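Local coordinates for protein yncA (Salmonella typhimurium, PDB 3DR6) that probably transfers an acetyl group from acetyl-coenzyme A to an acceptor, as a member of the GNAT acetyltransferase family, at residues I6-K11 with L104-D109; L57-E60 with V65-Y68. One frame throughout, in Å; residues are numbered along the deposited sequence. Where two conformers were deposited one is given.

Interaction 1: residues I6-K11 with L104-D109; sequences IRFADK and LSRLID
Two torsions of Arg106 decide how it meets Ile6 and Phe8: the first sends CG out opposite the backbone nitrogen, and chi2 at 61° then bends the chain, bringing the guanidinium to the Phe8 ring. Phe8 does its share with a first torsion that places its ring beside its own backbone N and brings it round to the arginine. The outcome is an off-centre cation-pi contact. Arg106 CZ lies 4.8 Å from the centroid of the Phe8 ring, 28° off the ring normal, and the two planes stand nearly perpendicular at 86°. The guanidinium therefore presents an edge to the phenylalanine, with NH2 leading at 3.1 Å from Phe8 CE2. Further back along the arginine, the aliphatic part is used: CG packs on Ile6 CG2 at 4.0 Å, the two chains running alongside in opposite senses. Glu110, one helical turn on, takes the NE of Arg106 in a salt bridge, which probably limits how far the guanidinium can turn while the ring borders it. Arg7 turns away from the helix, and its NH1 donates to Phe8 O at 3.1 Å while also reaching Asp13. In the fold, this surface contact lays helix 99-113 against strand 5-8, at one edge of the chain's sheet, with Leu57 of the neighbouring strand 56-61 also touching both Phe8 and Arg106.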
loop_
_atom_site.group_PDB
_atom_site.type_symbol
_atom_site.label_atom_id
_atom_site.label_comp_id
_atom_site.label_asym_id
_atom_site.label_seq_id
_atom_site.Cartn_x
_atom_site.Cartn_y
_atom_site.Cartn_z
ATOM N N ILE C 6 17.196 20.020 13.376
ATOM C CA ILE C 6 16.126 19.030 13.256
ATOM C C ILE C 6 15.987 18.384 14.621
ATOM O O ILE C 6 16.984 18.062 15.266
ATOM C CB ILE C 6 16.424 17.953 12.174
ATOM C CG1 ILE C 6 16.358 18.570 10.772
ATOM C CG2 ILE C 6 15.416 16.792 12.285
ATOM C CD1 ILE C 6 16.990 17.713 9.685
ATOM N N ARG C 7 14.757 18.246 15.087
ATOM C CA ARG C 7 14.515 17.658 16.393
ATOM C C ARG C 7 13.251 16.829 16.319
ATOM O O ARG C 7 12.511 16.908 15.337
ATOM C CB ARG C 7 14.359 18.762 17.450
ATOM C CG ARG C 7 13.241 19.744 17.136
ATOM C CD ARG C 7 12.971 20.595 18.348
ATOM N NE ARG C 7 12.069 21.701 18.060
ATOM C CZ ARG C 7 10.745 21.596 18.004
ATOM N NH1 ARG C 7 10.152 20.430 18.197
ATOM N NH2 ARG C 7 10.012 22.669 17.728
ATOM N N PHE C 8 13.005 16.022 17.346
ATOM C CA PHE C 8 11.707 15.381 17.498
ATOM C C PHE C 8 10.618 16.418 17.726
ATOM O O PHE C 8 10.827 17.406 18.440
ATOM C CB PHE C 8 11.730 14.373 18.654
ATOM C CG PHE C 8 12.523 13.145 18.347
ATOM C CD1 PHE C 8 12.036 12.200 17.447
ATOM C CD2 PHE C 8 13.765 12.938 18.933
ATOM C CE1 PHE C 8 12.761 11.066 17.145
ATOM C CE2 PHE C 8 14.504 11.798 18.628
ATOM C CZ PHE C 8 14.003 10.867 17.731
ATOM N N ALA C 9 9.463 16.188 17.103
ATOM C CA ALA C 9 8.316 17.073 17.271
ATOM C C ALA C 9 7.688 16.905 18.657
ATOM O O ALA C 9 7.835 15.835 19.295
ATOM C CB ALA C 9 7.273 16.824 16.160
ATOM N N ASP C 10 7.039 17.981 19.119
ATOM C CA ASP C 10 6.218 18.019 20.341
ATOM C C ASP C 10 4.768 18.234 19.955
ATOM O O ASP C 10 4.477 18.655 18.823
ATOM C CB ASP C 10 6.567 19.239 21.214
ATOM C CG ASP C 10 7.995 19.268 21.655
ATOM O OD1 ASP C 10 8.683 18.215 21.583
ATOM O OD2 ASP C 10 8.428 20.356 22.101
ATOM N N LYS C 11 3.861 18.015 20.913
ATOM C CA LYS C 11 2.462 18.444 20.770
ATOM C C LYS C 11 2.333 19.894 20.301
ATOM O O LYS C 11 1.448 20.213 19.497
ATOM C CB LYS C 11 1.706 18.296 22.091
ATOM C CG LYS C 11 1.133 16.918 22.374
ATOM C CD LYS C 11 0.257 16.977 23.631
ATOM C CE LYS C 11 -0.989 17.851 23.389
ATOM N NZ LYS C 11 -1.608 18.391 24.637
ATOM N N LEU C 104 15.035 13.753 5.598
ATOM C CA LEU C 104 14.982 12.356 5.165
ATOM C C LEU C 104 16.170 11.553 5.720
ATOM O O LEU C 104 15.993 10.418 6.156
ATOM C CB LEU C 104 14.852 12.239 3.638
ATOM C CG LEU C 104 14.718 10.803 3.109
ATOM C CD1 LEU C 104 13.601 10.007 3.814
ATOM C CD2 LEU C 104 14.493 10.825 1.582
ATOM N N SER C 105 17.356 12.165 5.723
ATOM C CA SER C 105 18.555 11.511 6.264
ATOM C C SER C 105 18.354 11.153 7.737
ATOM O O SER C 105 18.576 10.013 8.146
ATOM C CB SER C 105 19.803 12.386 6.081
ATOM O OG SER C 105 20.983 11.646 6.348
ATOM N N ARG C 106 17.893 12.124 8.521
ATOM C CA ARG C 106 17.606 11.893 9.942
ATOM C C ARG C 106 16.542 10.787 10.128
ATOM O O ARG C 106 16.695 9.892 10.984
ATOM C CB ARG C 106 17.182 13.185 10.628
ATOM C CG ARG C 106 16.748 13.021 12.098
ATOM C CD ARG C 106 17.866 12.471 13.019
ATOM N NE ARG C 106 17.325 12.154 14.346
ATOM C CZ ARG C 106 17.102 13.057 15.310
ATOM N NH1 ARG C 106 17.378 14.349 15.126
ATOM N NH2 ARG C 106 16.598 12.668 16.474
ATOM N N LEU C 107 15.495 10.832 9.301
ATOM C CA LEU C 107 14.423 9.829 9.323
ATOM C C LEU C 107 14.948 8.398 9.147
ATOM O O LEU C 107 14.543 7.473 9.859
ATOM C CB LEU C 107 13.393 10.144 8.230
ATOM C CG LEU C 107 12.006 9.563 8.428
ATOM C CD1 LEU C 107 11.342 10.165 9.710
ATOM C CD2 LEU C 107 11.164 9.785 7.165
ATOM N N ILE C 108 15.866 8.241 8.204
ATOM C CA ILE C 108 16.478 6.943 7.904
ATOM C C ILE C 108 17.187 6.371 9.137
ATOM O O ILE C 108 17.091 5.183 9.413
ATOM C CB ILE C 108 17.471 7.063 6.731
ATOM C CG1 ILE C 108 16.721 7.249 5.413
ATOM C CG2 ILE C 108 18.397 5.844 6.651
ATOM C CD1 ILE C 108 17.564 7.899 4.300
ATOM N N ASP C 109 17.874 7.240 9.873
ATOM C CA ASP C 109 18.545 6.870 11.108
ATOM C C ASP C 109 17.543 6.344 12.117
ATOM O O ASP C 109 17.800 5.336 12.776
ATOM C CB ASP C 109 19.233 8.094 11.716
ATOM C CG ASP C 109 20.427 8.559 10.915
ATOM O OD1 ASP C 109 21.005 7.757 10.162
ATOM O OD2 ASP C 109 20.788 9.750 11.057
#

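Interaction 2: residues L57-E60 with V65-Y68; sequences LVSE and VTGY
Ser59 and Thr66 turn their hydroxyls towards each other, and OG and OG1 are hydrogen-bonded at 2.9 Å, either being able to donate. Both oxygens sit between their own backbone N and carbonyl carbon (chi1 47° and 53°), a torsion that turns each toward the other strand's hydroxyl. A water 2.7 Å from Thr66 OG1 extends the polar patch, with a weak bond to Glu60 O. On the face of Val58 and Val65 the contact is between methyls: the two side chains cross at about a right angle, their CG1 atoms 4.0 Å apart. Val58 CG1 also touches Tyr68 CB, while the tyrosine ring swings away from strand 56-61.

Val58 pairs with Tyr68 but Glu60 with Val65, so Thr66 and Gly67 together face Ser59, a beta bulge in the antiparallel hairpin. Ser59 N donates to Gly67 O at 3.0 Å and Thr66 N to Ser59 O at 2.9 Å. Leu103 and Leu99 of helix 99-113 cover the Ser59 and Thr66 side, whereas helix 14-27 packs on Val65 through Ala16 and on Tyr68 through Ile17, Ile20 and Tyr21.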
loop_
_atom_site.group_PDB
_atom_site.type_symbol
_atom_site.label_atom_id
_atom_site.label_comp_id
_atom_site.label_asym_id
_atom_site.label_seq_id
_atom_site.Cartn_x
_atom_site.Cartn_y
_atom_site.Cartn_z
ATOM N N LEU C 57 9.568 14.159 13.128
ATOM C CA LEU C 57 10.669 15.134 13.196
ATOM C C LEU C 57 10.200 16.483 12.674
ATOM O O LEU C 57 9.331 16.549 11.796
ATOM C CB LEU C 57 11.847 14.681 12.334
ATOM C CG LEU C 57 12.437 13.292 12.625
ATOM C CD1 LEU C 57 13.399 12.889 11.517
ATOM C CD2 LEU C 57 13.099 13.242 13.998
ATOM N N VAL C 58 10.778 17.561 13.201
ATOM C CA VAL C 58 10.590 18.867 12.574
ATOM C C VAL C 58 11.939 19.491 12.277
ATOM O O VAL C 58 12.899 19.288 13.043
ATOM C CB VAL C 58 9.737 19.854 13.432
ATOM C CG1 VAL C 58 8.291 19.377 13.531
ATOM C CG2 VAL C 58 10.353 20.045 14.806
ATOM N N SER C 59 12.011 20.251 11.178
ATOM C CA SER C 59 13.091 21.215 10.982
ATOM C C SER C 59 12.678 22.586 11.555
ATOM O O SER C 59 11.510 22.985 11.497
ATOM C CB SER C 59 13.523 21.341 9.512
ATOM O OG SER C 59 12.424 21.483 8.629
ATOM N N GLU C 60 13.648 23.291 12.123
ATOM C CA GLU C 60 13.375 24.553 12.784
ATOM C C GLU C 60 14.483 25.544 12.400
ATOM O O GLU C 60 15.644 25.156 12.227
ATOM C CB GLU C 60 13.340 24.315 14.292
ATOM C CG GLU C 60 12.726 25.404 15.162
ATOM C CD GLU C 60 12.806 25.042 16.645
ATOM O OE1 GLU C 60 13.190 23.901 16.974
ATOM O OE2 GLU C 60 12.510 25.903 17.496
ATOM N N VAL C 65 8.995 26.378 12.596
ATOM C CA VAL C 65 8.983 25.037 11.985
ATOM C C VAL C 65 8.941 25.207 10.458
ATOM O O VAL C 65 7.995 25.760 9.918
ATOM C CB VAL C 65 7.791 24.170 12.503
ATOM C CG1 VAL C 65 7.677 22.841 11.717
ATOM C CG2 VAL C 65 7.963 23.874 14.007
ATOM N N THR C 66 9.984 24.748 9.783
ATOM C CA THR C 66 10.155 24.925 8.330
ATOM C C THR C 66 9.821 23.664 7.521
ATOM O O THR C 66 9.776 23.684 6.270
ATOM C CB THR C 66 11.603 25.341 8.014
ATOM O OG1 THR C 66 12.484 24.393 8.619
ATOM C CG2 THR C 66 11.919 26.743 8.562
ATOM N N GLY C 67 9.609 22.553 8.228
ATOM C CA GLY C 67 9.324 21.271 7.587
ATOM C C GLY C 67 9.093 20.191 8.618
ATOM O O GLY C 67 9.392 20.370 9.799
ATOM N N TYR C 68 8.564 19.057 8.174
ATOM C CA TYR C 68 8.428 17.923 9.061
ATOM C C TYR C 68 8.545 16.608 8.293
ATOM O O TYR C 68 8.395 16.568 7.053
ATOM C CB TYR C 68 7.118 17.990 9.870
ATOM C CG TYR C 68 5.854 17.535 9.147
ATOM C CD1 TYR C 68 5.093 18.435 8.386
ATOM C CD2 TYR C 68 5.401 16.213 9.253
ATOM C CE1 TYR C 68 3.936 18.032 7.746
ATOM C CE2 TYR C 68 4.234 15.798 8.607
ATOM C CZ TYR C 68 3.511 16.709 7.859
ATOM O OH TYR C 68 2.348 16.303 7.225
HETATM O O HOH W 1 15.148 24.748 9.094
#

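In the fold
Interactions 1 and 2 have centres 8 Å apart and meet where strands 5-8 and 56-61 run side by side in the sheet. Among the links between them are the salt bridge from Arg7 NE to Glu60 OE1 at 2.7 Å, a probable backbone hydrogen bond between Arg7 O and Val58 N at 2.8 Å, and close packing of Arg106 CG on Leu57 CD1 at 3.4 Å. Helix 99-113, a partner in interaction 1, also covers the Ser59 and Thr66 side of interaction 2. In GNAT enzymes the start of the equivalent helix, with the glycine-rich turn before it, commonly binds the coenzyme A pyrophosphate; a similar role is likely here.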